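Local coordinates for protein Old Yellow Enzyme (PDB 6AGZ) that binds flavin mononucleotide in a TIM barrel and probably reduces the carbon-carbon double bond of enone compounds asymmetrically, as an ene-reductase of the old yellow enzyme family, at residues 211-216 with 262-267; 219-224 with 266-271; 257-262 with 302-307; 313-318 with 329-334. All coordinates share one frame; numbering follows the deposited sequence.

Contact 1: residues 211-216 with 262-267; sequences GSIENR and FGYILS
Y264 of helix 258-274 lies against I213 and E214, the first residues of the short helix 213-216, on the outer, helical layer of the TIM barrel. The apolar part of the contact runs along the tyrosine: I213 CG2 sits 3.6 Å from Y264 CB and nearly as close to CG and CD2. With CG anti to the backbone N (chi1 165°), the Y264 ring reaches out toward helix 213-216, and I213 runs alongside it in the reverse direction. Farther out on the ring, E214 crosses at about a right angle, its CG 3.6 Å from Y264 CZ.

The carboxylate of E214 has its strongest partner across the dimer interface, where OE2 accepts from I213 N of the second subunit. Capping fixes the start of the short helix: S212 OG, at the N-cap, accepts from N215 N at 3.0 Å. Q261, one turn before I265 on the long helix, adds a hydrogen bond from its NE2 to I213 O.

No direct hydrogen bond joins the segments; one water does so instead. Lying in the plane of the Y264 ring at its edge, it is 2.6 Å from Y264 OH and donates to E214 O at 2.8 Å.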
# COMPACT_ATOMS: atom_id res chain seq x y z
N GLY A 211 15.95 3.71 -10.09
CA GLY A 211 15.16 4.59 -10.91
C GLY A 211 13.68 4.27 -10.99
O GLY A 211 12.93 5.02 -11.63
N SER A 212 13.23 3.18 -10.38
CA SER A 212 11.81 2.86 -10.33
C SER A 212 11.58 1.90 -9.18
O SER A 212 12.52 1.40 -8.55
CB SER A 212 11.32 2.27 -11.65
OG SER A 212 11.78 0.94 -11.83
N ILE A 213 10.30 1.65 -8.89
CA ILE A 213 9.95 0.69 -7.85
C ILE A 213 10.44 -0.70 -8.22
O ILE A 213 11.08 -1.39 -7.42
CB ILE A 213 8.43 0.70 -7.60
CG1 ILE A 213 7.98 2.07 -7.11
CG2 ILE A 213 8.05 -0.37 -6.60
CD1 ILE A 213 6.48 2.20 -6.97
N GLU A 214 10.15 -1.13 -9.45
CA GLU A 214 10.61 -2.44 -9.91
C GLU A 214 12.13 -2.53 -9.89
O GLU A 214 12.69 -3.57 -9.51
CB GLU A 214 10.08 -2.72 -11.32
CG GLU A 214 8.56 -2.80 -11.43
CD GLU A 214 7.88 -1.44 -11.50
OE1 GLU A 214 8.59 -0.41 -11.43
OE2 GLU A 214 6.64 -1.40 -11.63
N ASN A 215 12.81 -1.46 -10.28
CA ASN A 215 14.27 -1.49 -10.34
C ASN A 215 14.89 -1.48 -8.95
O ASN A 215 15.88 -2.17 -8.70
CB ASN A 215 14.78 -0.31 -11.17
CG ASN A 215 14.51 -0.48 -12.65
OD1 ASN A 215 13.84 -1.43 -13.06
ND2 ASN A 215 15.02 0.45 -13.45
N ARG A 216 14.32 -0.69 -8.03
CA ARG A 216 14.88 -0.63 -6.68
C ARG A 216 14.68 -1.94 -5.92
O ARG A 216 15.50 -2.30 -5.08
CB ARG A 216 14.25 0.53 -5.90
CG ARG A 216 14.80 1.90 -6.28
CD ARG A 216 14.24 2.99 -5.39
NE ARG A 216 12.80 3.16 -5.57
CZ ARG A 216 12.25 4.00 -6.44
NH1 ARG A 216 10.93 4.09 -6.54
NH2 ARG A 216 13.02 4.75 -7.21
N PHE A 262 7.34 -1.08 -0.98
CA PHE A 262 7.24 -2.34 -0.27
C PHE A 262 5.93 -3.05 -0.55
O PHE A 262 5.85 -4.28 -0.44
CB PHE A 262 7.42 -2.11 1.23
CG PHE A 262 8.77 -1.56 1.60
CD1 PHE A 262 9.79 -2.41 1.97
CD2 PHE A 262 9.02 -0.20 1.54
CE1 PHE A 262 11.04 -1.91 2.30
CE2 PHE A 262 10.26 0.31 1.87
CZ PHE A 262 11.28 -0.55 2.25
N GLY A 263 4.88 -2.30 -0.91
CA GLY A 263 3.67 -2.94 -1.41
C GLY A 263 3.94 -3.76 -2.66
O GLY A 263 3.42 -4.87 -2.81
N TYR A 264 4.76 -3.22 -3.56
CA TYR A 264 5.15 -3.98 -4.75
C TYR A 264 6.01 -5.18 -4.37
O TYR A 264 5.85 -6.26 -4.94
CB TYR A 264 5.89 -3.08 -5.73
CG TYR A 264 6.64 -3.84 -6.81
CD1 TYR A 264 5.98 -4.30 -7.95
CD2 TYR A 264 8.00 -4.10 -6.69
CE1 TYR A 264 6.66 -5.00 -8.93
CE2 TYR A 264 8.68 -4.79 -7.67
CZ TYR A 264 8.01 -5.24 -8.79
OH TYR A 264 8.69 -5.93 -9.76
N ILE A 265 6.94 -5.01 -3.43
CA ILE A 265 7.77 -6.14 -3.00
C ILE A 265 6.89 -7.27 -2.48
O ILE A 265 7.02 -8.43 -2.89
CB ILE A 265 8.80 -5.69 -1.96
CG1 ILE A 265 9.81 -4.73 -2.59
CG2 ILE A 265 9.51 -6.89 -1.36
CD1 ILE A 265 10.81 -4.15 -1.62
N LEU A 266 5.98 -6.94 -1.56
CA LEU A 266 5.07 -7.95 -1.01
C LEU A 266 4.21 -8.57 -2.10
O LEU A 266 3.96 -9.79 -2.08
CB LEU A 266 4.18 -7.33 0.07
CG LEU A 266 4.86 -6.94 1.38
CD1 LEU A 266 3.87 -6.22 2.26
CD2 LEU A 266 5.40 -8.18 2.08
N SER A 267 3.75 -7.76 -3.05
CA SER A 267 2.96 -8.30 -4.16
C SER A 267 3.76 -9.32 -4.96
O SER A 267 3.22 -10.34 -5.40
CB SER A 267 2.48 -7.16 -5.06
OG SER A 267 1.71 -7.66 -6.14
O HOH W 1 11.31 -5.98 -9.59

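Contact 2: residues 219-224 with 266-271; sequences LLLEVI and LSELER
L221 meets E268 and L269 where two neighbouring outer helices of the barrel, 218-231 and 258-274, run side by side. The short segments point the same way, 22° apart, with axes 11.3 Å from each other at closest approach. At that spacing the gap is bridged by side chains alone, and no hydrogen bond crosses it.

The tight part is the fork of L221. Its CD1 lies 3.7 Å from E268 CG and as near to E268 CB, so a methyl group rests on the aliphatic root of an acidic side chain, the two side chains crossing at about a right angle. The other branch, CD2, touches L269 CD2 at 4.0 Å. One turn on, the packing slackens: I224 CG2 stands 4.3 Å from the same L269 methyl.

On the polar side, the E268 chain bends at chi2 (-67°), which turns its carboxylate toward R271 of the same helix. R271 grips it side-on with two nitrogens: NH2 reaches OE1 of E268 at 2.7 Å on the syn side, while NE reaches E268 OE2 at 3.1 Å from above the carboxylate plane. Both oxygens stay close to the guanidinium plane. R272 is a second cationic partner of OE1, which would probably favour the ionised carboxylate. R271, partly exposed, also packs on E255 of the second subunit.

Beneath the leucines lies the barrel wall, with L220 and L269 both touching V238 of strand 236-240. Helix 193-198 meets L220 beside this contact, and helix 303-308 packs on L266.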
# COMPACT_ATOMS: atom_id res chain seq x y z
N LEU A 219 17.18 -6.15 -6.96
CA LEU A 219 18.25 -6.93 -6.35
C LEU A 219 17.70 -7.89 -5.31
O LEU A 219 18.06 -9.07 -5.28
CB LEU A 219 19.30 -6.00 -5.73
CG LEU A 219 20.67 -6.62 -5.42
CD1 LEU A 219 21.76 -5.57 -5.43
CD2 LEU A 219 20.68 -7.35 -4.08
N LEU A 220 16.82 -7.39 -4.43
CA LEU A 220 16.21 -8.25 -3.42
C LEU A 220 15.50 -9.44 -4.07
O LEU A 220 15.71 -10.59 -3.66
CB LEU A 220 15.23 -7.45 -2.57
CG LEU A 220 14.37 -8.29 -1.62
CD1 LEU A 220 15.24 -8.97 -0.57
CD2 LEU A 220 13.29 -7.45 -0.96
N LEU A 221 14.67 -9.18 -5.08
CA LEU A 221 13.90 -10.26 -5.69
C LEU A 221 14.79 -11.26 -6.42
O LEU A 221 14.50 -12.46 -6.43
CB LEU A 221 12.86 -9.67 -6.65
CG LEU A 221 11.72 -8.89 -5.99
CD1 LEU A 221 10.75 -8.36 -7.03
CD2 LEU A 221 11.00 -9.76 -4.97
N GLU A 222 15.88 -10.78 -7.03
CA GLU A 222 16.80 -11.70 -7.70
C GLU A 222 17.52 -12.58 -6.68
O GLU A 222 17.67 -13.79 -6.90
CB GLU A 222 17.80 -10.91 -8.54
CG GLU A 222 17.17 -10.23 -9.76
CD GLU A 222 18.18 -9.48 -10.61
OE1 GLU A 222 19.30 -9.21 -10.12
OE2 GLU A 222 17.85 -9.15 -11.77
N VAL A 223 17.97 -11.99 -5.57
CA VAL A 223 18.57 -12.78 -4.50
C VAL A 223 17.57 -13.82 -3.99
O VAL A 223 17.91 -15.00 -3.81
CB VAL A 223 19.05 -11.87 -3.36
CG1 VAL A 223 19.44 -12.70 -2.14
CG2 VAL A 223 20.23 -11.02 -3.82
N ILE A 224 16.32 -13.40 -3.78
CA ILE A 224 15.29 -14.32 -3.29
C ILE A 224 15.09 -15.47 -4.27
O ILE A 224 14.98 -16.63 -3.86
CB ILE A 224 13.98 -13.56 -3.03
CG1 ILE A 224 14.15 -12.56 -1.88
CG2 ILE A 224 12.86 -14.53 -2.72
CD1 ILE A 224 14.62 -13.19 -0.60
N LEU A 266 5.98 -6.94 -1.56
CA LEU A 266 5.07 -7.95 -1.01
C LEU A 266 4.21 -8.57 -2.10
O LEU A 266 3.96 -9.79 -2.08
CB LEU A 266 4.18 -7.33 0.07
CG LEU A 266 4.86 -6.94 1.38
CD1 LEU A 266 3.87 -6.22 2.26
CD2 LEU A 266 5.40 -8.18 2.08
N SER A 267 3.75 -7.76 -3.05
CA SER A 267 2.96 -8.30 -4.16
C SER A 267 3.76 -9.32 -4.96
O SER A 267 3.22 -10.34 -5.40
CB SER A 267 2.48 -7.16 -5.06
OG SER A 267 1.71 -7.66 -6.14
N GLU A 268 5.06 -9.06 -5.16
CA GLU A 268 5.89 -9.99 -5.92
C GLU A 268 6.13 -11.28 -5.14
O GLU A 268 6.10 -12.37 -5.72
CB GLU A 268 7.21 -9.32 -6.29
CG GLU A 268 7.08 -8.36 -7.46
CD GLU A 268 6.75 -9.07 -8.75
OE1 GLU A 268 7.62 -9.79 -9.28
OE2 GLU A 268 5.60 -8.92 -9.24
N LEU A 269 6.37 -11.17 -3.83
CA LEU A 269 6.53 -12.38 -3.03
C LEU A 269 5.26 -13.21 -3.04
O LEU A 269 5.31 -14.45 -3.16
CB LEU A 269 6.93 -12.00 -1.60
CG LEU A 269 8.24 -11.23 -1.45
CD1 LEU A 269 8.51 -10.89 0.01
CD2 LEU A 269 9.40 -12.01 -2.05
N GLU A 270 4.10 -12.56 -2.92
CA GLU A 270 2.83 -13.28 -2.98
C GLU A 270 2.59 -13.88 -4.36
O GLU A 270 1.96 -14.94 -4.47
CB GLU A 270 1.68 -12.35 -2.60
CG GLU A 270 0.31 -13.03 -2.57
CD GLU A 270 0.21 -14.08 -1.48
OE1 GLU A 270 0.89 -13.94 -0.44
OE2 GLU A 270 -0.55 -15.06 -1.66
N ARG A 271 3.08 -13.23 -5.42
CA ARG A 271 2.96 -13.81 -6.75
C ARG A 271 3.81 -15.07 -6.88
O ARG A 271 3.35 -16.08 -7.43
CB ARG A 271 3.36 -12.79 -7.82
CG ARG A 271 3.41 -13.36 -9.23
CD ARG A 271 3.52 -12.26 -10.28
NE ARG A 271 4.87 -11.70 -10.37
CZ ARG A 271 5.87 -12.26 -11.03
NH1 ARG A 271 5.69 -13.41 -11.68
NH2 ARG A 271 7.06 -11.68 -11.06

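Contact 3: residues 257-262 with 302-307; sequences HPIAQF and NSWMLQ
Segments 258-262 and 303-307, of helices 258-274 and 303-308, run nearly parallel, 26° apart with axes 11.1 Å from each other, and their closest CA atoms, those of I259 and W304, are 8.0 Å apart. Both belong to the helical layer round the TIM barrel, here at the N-terminal ends of two successive helices.

The indole of W304 carries the contact. With chi1 at 58°, W304 CG is flanked by both the backbone N and C, and the ring extends toward residues 257-262. I259 lies over one face: CG1 is 3.7 Å from W304 CE2 and, over the face, 4.0 Å from the centroid of the five-membered ring, a CH-pi contact. I259 CD1 reaches W304 NE1 at 4.1 Å. The opposite face is taken by CG of M305, the next residue in the helix, so each indole face has a side-chain methylene, CG1 of I259 or CG of M305, near its rim. At its edge, near the ring plane, F262 CB approaches W304 CH2 at 4.1 Å, while the phenyl ring leads away toward helix 193-198.

The polar end of the indole is also held, since NE1 is hydrogen-bonded to the hydroxyl of Y243. The second subunit packs close by: its I259 meets I259, and its Q307 touches W304.

At the start of helix 258-274, H257 occupies the N-cap position. Its ring presents ND1 to the first turn, accepting from I259 N at 3.2 Å; the bond is nearly straight (167°), with the donor close to the imidazole plane.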
# COMPACT_ATOMS: atom_id res chain seq x y z
N HIS A 257 6.33 6.71 -1.66
CA HIS A 257 5.86 6.24 -0.36
C HIS A 257 6.19 4.76 -0.18
O HIS A 257 6.10 3.98 -1.14
CB HIS A 257 4.35 6.46 -0.23
CG HIS A 257 3.86 6.48 1.19
ND1 HIS A 257 3.56 5.32 1.88
CD2 HIS A 257 3.61 7.50 2.03
CE1 HIS A 257 3.15 5.64 3.10
NE2 HIS A 257 3.17 6.95 3.21
N PRO A 258 6.59 4.34 1.03
CA PRO A 258 6.95 2.93 1.23
C PRO A 258 5.80 1.96 1.05
O PRO A 258 6.04 0.76 0.84
CB PRO A 258 7.47 2.91 2.68
CG PRO A 258 6.85 4.11 3.32
CD PRO A 258 6.79 5.14 2.24
N ILE A 259 4.55 2.42 1.13
CA ILE A 259 3.42 1.54 0.87
C ILE A 259 3.43 1.09 -0.58
O ILE A 259 3.05 -0.05 -0.89
CB ILE A 259 2.10 2.23 1.26
CG1 ILE A 259 2.00 2.35 2.78
CG2 ILE A 259 0.89 1.48 0.71
CD1 ILE A 259 0.75 3.07 3.27
N ALA A 260 3.87 1.95 -1.50
CA ALA A 260 3.96 1.58 -2.91
C ALA A 260 5.16 0.69 -3.18
O ALA A 260 5.03 -0.36 -3.83
CB ALA A 260 4.03 2.84 -3.77
N GLN A 261 6.34 1.10 -2.72
CA GLN A 261 7.56 0.33 -2.95
C GLN A 261 7.48 -1.05 -2.31
O GLN A 261 7.53 -2.09 -2.99
CB GLN A 261 8.75 1.12 -2.41
CG GLN A 261 10.11 0.48 -2.59
CD GLN A 261 10.58 0.49 -4.03
OE1 GLN A 261 10.86 1.54 -4.60
NE2 GLN A 261 10.68 -0.69 -4.62
N PHE A 262 7.34 -1.08 -0.98
CA PHE A 262 7.24 -2.34 -0.27
C PHE A 262 5.93 -3.05 -0.55
O PHE A 262 5.85 -4.28 -0.44
CB PHE A 262 7.42 -2.11 1.23
CG PHE A 262 8.77 -1.56 1.60
CD1 PHE A 262 9.79 -2.41 1.97
CD2 PHE A 262 9.02 -0.20 1.54
CE1 PHE A 262 11.04 -1.91 2.30
CE2 PHE A 262 10.26 0.31 1.87
CZ PHE A 262 11.28 -0.55 2.25
N ASN A 302 0.79 -1.65 9.94
CA ASN A 302 1.22 -2.72 9.04
C ASN A 302 0.06 -3.51 8.43
O ASN A 302 0.31 -4.49 7.72
CB ASN A 302 2.16 -3.68 9.76
CG ASN A 302 3.55 -3.11 9.95
OD1 ASN A 302 3.96 -2.19 9.24
ND2 ASN A 302 4.29 -3.65 10.91
N SER A 303 -1.19 -3.10 8.69
CA SER A 303 -2.34 -3.87 8.22
C SER A 303 -2.28 -4.12 6.72
O SER A 303 -2.51 -5.25 6.26
CB SER A 303 -3.64 -3.16 8.59
OG SER A 303 -3.67 -1.85 8.03
N TRP A 304 -1.93 -3.09 5.94
CA TRP A 304 -1.88 -3.23 4.49
C TRP A 304 -0.92 -4.35 4.09
O TRP A 304 -1.20 -5.09 3.14
CB TRP A 304 -1.46 -1.91 3.85
CG TRP A 304 -0.14 -1.39 4.32
CD1 TRP A 304 0.08 -0.58 5.39
CD2 TRP A 304 1.14 -1.64 3.73
NE1 TRP A 304 1.42 -0.31 5.51
CE2 TRP A 304 2.09 -0.94 4.51
CE3 TRP A 304 1.58 -2.38 2.63
CZ2 TRP A 304 3.46 -0.97 4.21
CZ3 TRP A 304 2.93 -2.40 2.34
CH2 TRP A 304 3.86 -1.70 3.13
N MET A 305 0.20 -4.48 4.80
CA MET A 305 1.13 -5.57 4.51
C MET A 305 0.41 -6.91 4.59
O MET A 305 0.49 -7.73 3.66
CB MET A 305 2.31 -5.53 5.48
CG MET A 305 3.03 -4.20 5.51
SD MET A 305 4.55 -4.20 6.49
CE MET A 305 5.66 -5.07 5.39
N LEU A 306 -0.34 -7.13 5.67
CA LEU A 306 -1.06 -8.39 5.82
C LEU A 306 -2.16 -8.55 4.78
O LEU A 306 -2.60 -9.68 4.54
CB LEU A 306 -1.66 -8.49 7.23
CG LEU A 306 -0.75 -8.68 8.45
CD1 LEU A 306 -1.19 -9.91 9.24
CD2 LEU A 306 0.73 -8.79 8.10
N GLN A 307 -2.60 -7.46 4.15
CA GLN A 307 -3.54 -7.58 3.04
C GLN A 307 -2.90 -8.26 1.84
O GLN A 307 -3.58 -8.99 1.11
CB GLN A 307 -4.07 -6.20 2.63
CG GLN A 307 -5.16 -5.65 3.52
CD GLN A 307 -5.89 -4.49 2.87
OE1 GLN A 307 -6.05 -3.42 3.47
NE2 GLN A 307 -6.35 -4.69 1.64

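Contact 4: residues 313-318 with 329-334; sequences VLRSGG and IKDVNA. With FMN (flavin mononucleotide), chain C.
R315 of strand 313-316 and D331 of helix 328-334 face each other within the beta-alpha-beta unit of the TIM barrel that strand 338-341 completes. Their flat groups are stacked, with guanidinium and carboxylate planes only 5° apart. D331 OD2 lies 3.6 Å above the guanidinium of R315, over its centre, and D331 CG is 3.5 Å from R315 NH1. The salt bridge from R315 NH1 to D331 OD2 is long, 3.7 Å; no N-H points at the oxygen, so the attraction rests on charge alone.

A second shell positions both groups. The arginine chain bends at chi3 (67°), and its NE forms a salt bridge with E286, its strongest polar partner. D331 OD2 in turn is hydrogen-bonded to the hydroxyl of Y319, in the connection that leads from the strand to the helix. Side chains of strands 281-285 and 338-341 touch R315 as well, through I284 and T338.

Just past the end of the strand, the chain turns from this surface pair to the cofactor. G317 and G318 belong to the flavin mononucleotide pocket, where the glycine backbone comes close to the phosphate: G317 CA is 3.4 Å from O1P of FMN, and G318 N donates to that oxygen at 2.8 Å, almost straight at 173°.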
# COMPACT_ATOMS: atom_id res chain seq x y z
N VAL A 313 3.45 -14.71 8.70
CA VAL A 313 4.04 -13.40 8.92
C VAL A 313 4.52 -13.32 10.36
O VAL A 313 3.78 -13.64 11.29
CB VAL A 313 3.04 -12.26 8.60
CG1 VAL A 313 1.74 -12.44 9.37
CG2 VAL A 313 3.67 -10.91 8.91
N LEU A 314 5.77 -12.92 10.54
CA LEU A 314 6.36 -12.72 11.86
C LEU A 314 6.33 -11.23 12.18
O LEU A 314 6.95 -10.44 11.47
CB LEU A 314 7.79 -13.25 11.91
CG LEU A 314 8.65 -12.77 13.08
CD1 LEU A 314 8.06 -13.21 14.41
CD2 LEU A 314 10.08 -13.27 12.93
N ARG A 315 5.61 -10.85 13.23
CA ARG A 315 5.49 -9.46 13.63
C ARG A 315 6.31 -9.23 14.89
O ARG A 315 6.14 -9.94 15.88
CB ARG A 315 4.02 -9.09 13.87
CG ARG A 315 3.10 -9.55 12.75
CD ARG A 315 1.66 -9.12 12.99
NE ARG A 315 1.51 -7.67 12.92
CZ ARG A 315 0.33 -7.05 12.87
NH1 ARG A 315 -0.79 -7.75 12.86
NH2 ARG A 315 0.28 -5.72 12.81
N SER A 316 7.20 -8.23 14.85
CA SER A 316 8.07 -7.97 15.99
C SER A 316 8.06 -6.49 16.37
O SER A 316 7.87 -5.62 15.51
CB SER A 316 9.51 -8.41 15.71
OG SER A 316 9.58 -9.81 15.48
N GLY A 317 8.25 -6.23 17.66
CA GLY A 317 8.45 -4.88 18.16
C GLY A 317 7.41 -4.40 19.15
O GLY A 317 6.24 -4.20 18.81
N GLY A 318 7.84 -4.19 20.40
CA GLY A 318 7.01 -3.55 21.40
C GLY A 318 6.01 -4.44 22.11
O GLY A 318 5.37 -3.99 23.07
N ILE A 329 -1.98 -10.22 22.06
CA ILE A 329 -3.16 -11.08 22.04
C ILE A 329 -3.97 -10.82 20.77
O ILE A 329 -4.33 -11.75 20.04
CB ILE A 329 -4.02 -10.85 23.30
CG1 ILE A 329 -3.15 -10.92 24.56
CG2 ILE A 329 -5.15 -11.87 23.37
CD1 ILE A 329 -2.47 -12.24 24.75
N LYS A 330 -4.26 -9.55 20.50
CA LYS A 330 -5.06 -9.18 19.34
C LYS A 330 -4.43 -9.68 18.05
O LYS A 330 -5.10 -10.28 17.20
CB LYS A 330 -5.24 -7.66 19.31
CG LYS A 330 -6.21 -7.15 18.25
CD LYS A 330 -6.07 -5.64 18.09
CE LYS A 330 -7.15 -5.06 17.19
NZ LYS A 330 -8.43 -4.87 17.92
N ASP A 331 -3.12 -9.44 17.88
CA ASP A 331 -2.48 -9.77 16.61
C ASP A 331 -2.29 -11.27 16.44
O ASP A 331 -2.52 -11.81 15.35
CB ASP A 331 -1.15 -9.04 16.49
CG ASP A 331 -1.31 -7.54 16.36
OD1 ASP A 331 -2.46 -7.08 16.20
OD2 ASP A 331 -0.29 -6.82 16.42
N VAL A 332 -1.87 -11.97 17.50
CA VAL A 332 -1.62 -13.40 17.36
C VAL A 332 -2.94 -14.16 17.24
O VAL A 332 -2.98 -15.23 16.61
CB VAL A 332 -0.76 -13.93 18.53
CG1 VAL A 332 -1.61 -14.18 19.77
CG2 VAL A 332 -0.03 -15.20 18.12
N ASN A 333 -4.02 -13.63 17.80
CA ASN A 333 -5.33 -14.27 17.67
C ASN A 333 -6.12 -13.77 16.47
O ASN A 333 -7.17 -14.33 16.16
CB ASN A 333 -6.16 -14.06 18.94
CG ASN A 333 -5.70 -14.94 20.09
OD1 ASN A 333 -5.01 -15.94 19.89
ND2 ASN A 333 -6.10 -14.58 21.30
N ALA A 334 -5.63 -12.73 15.78
CA ALA A 334 -6.37 -12.16 14.66
C ALA A 334 -6.57 -13.18 13.54
O ALA A 334 -7.63 -13.22 12.91
CB ALA A 334 -5.66 -10.92 14.13
N1 FMN C . 16.98 -7.06 13.77
C2 FMN C . 17.48 -7.69 12.64
O2 FMN C . 16.76 -7.87 11.67
N3 FMN C . 18.80 -8.11 12.61
C4 FMN C . 19.61 -7.91 13.71
O4 FMN C . 20.78 -8.29 13.69
C4A FMN C . 19.11 -7.27 14.83
N5 FMN C . 19.92 -7.07 15.92
C5A FMN C . 19.43 -6.45 17.05
C6 FMN C . 20.26 -6.25 18.14
C7 FMN C . 19.78 -5.62 19.28
C7M FMN C . 20.68 -5.40 20.46
C8 FMN C . 18.46 -5.18 19.32
C8M FMN C . 17.93 -4.50 20.55
C9 FMN C . 17.63 -5.38 18.23
C9A FMN C . 18.11 -6.02 17.09
N10 FMN C . 17.29 -6.22 15.99
C10 FMN C . 17.79 -6.84 14.87
C1' FMN C . 15.86 -5.76 16.03
C2' FMN C . 15.04 -6.87 16.70
O2' FMN C . 15.12 -8.04 15.93
C3' FMN C . 13.58 -6.49 16.92
O3' FMN C . 12.94 -6.29 15.68
C4' FMN C . 13.46 -5.24 17.78
O4' FMN C . 14.30 -5.35 18.91
C5' FMN C . 12.03 -5.01 18.27
O5' FMN C . 11.57 -6.17 18.94
P FMN C . 11.37 -6.14 20.54
O1P FMN C . 10.50 -4.96 20.90
O2P FMN C . 10.71 -7.42 20.99
O3P FMN C . 12.72 -6.01 21.20

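From the N terminus, helix 213-216 is met first and helix 218-231 follows it; contacts 1 and 2 close back on both from successive turns of helix 258-274, sharing L266 and S267. Strand 236-240 lies within both loops. Contact 3 opens at the start of that long helix and closes on helix 303-308, so its span crosses those of contacts 1 and 2. Helix 258-274 thus joins its neighbours before and after it in the outer layer, next to the second subunit. Contact 4 comes in series, a short loop within the next beta-alpha-beta unit, and touches contact 3 where L306 packs on V313.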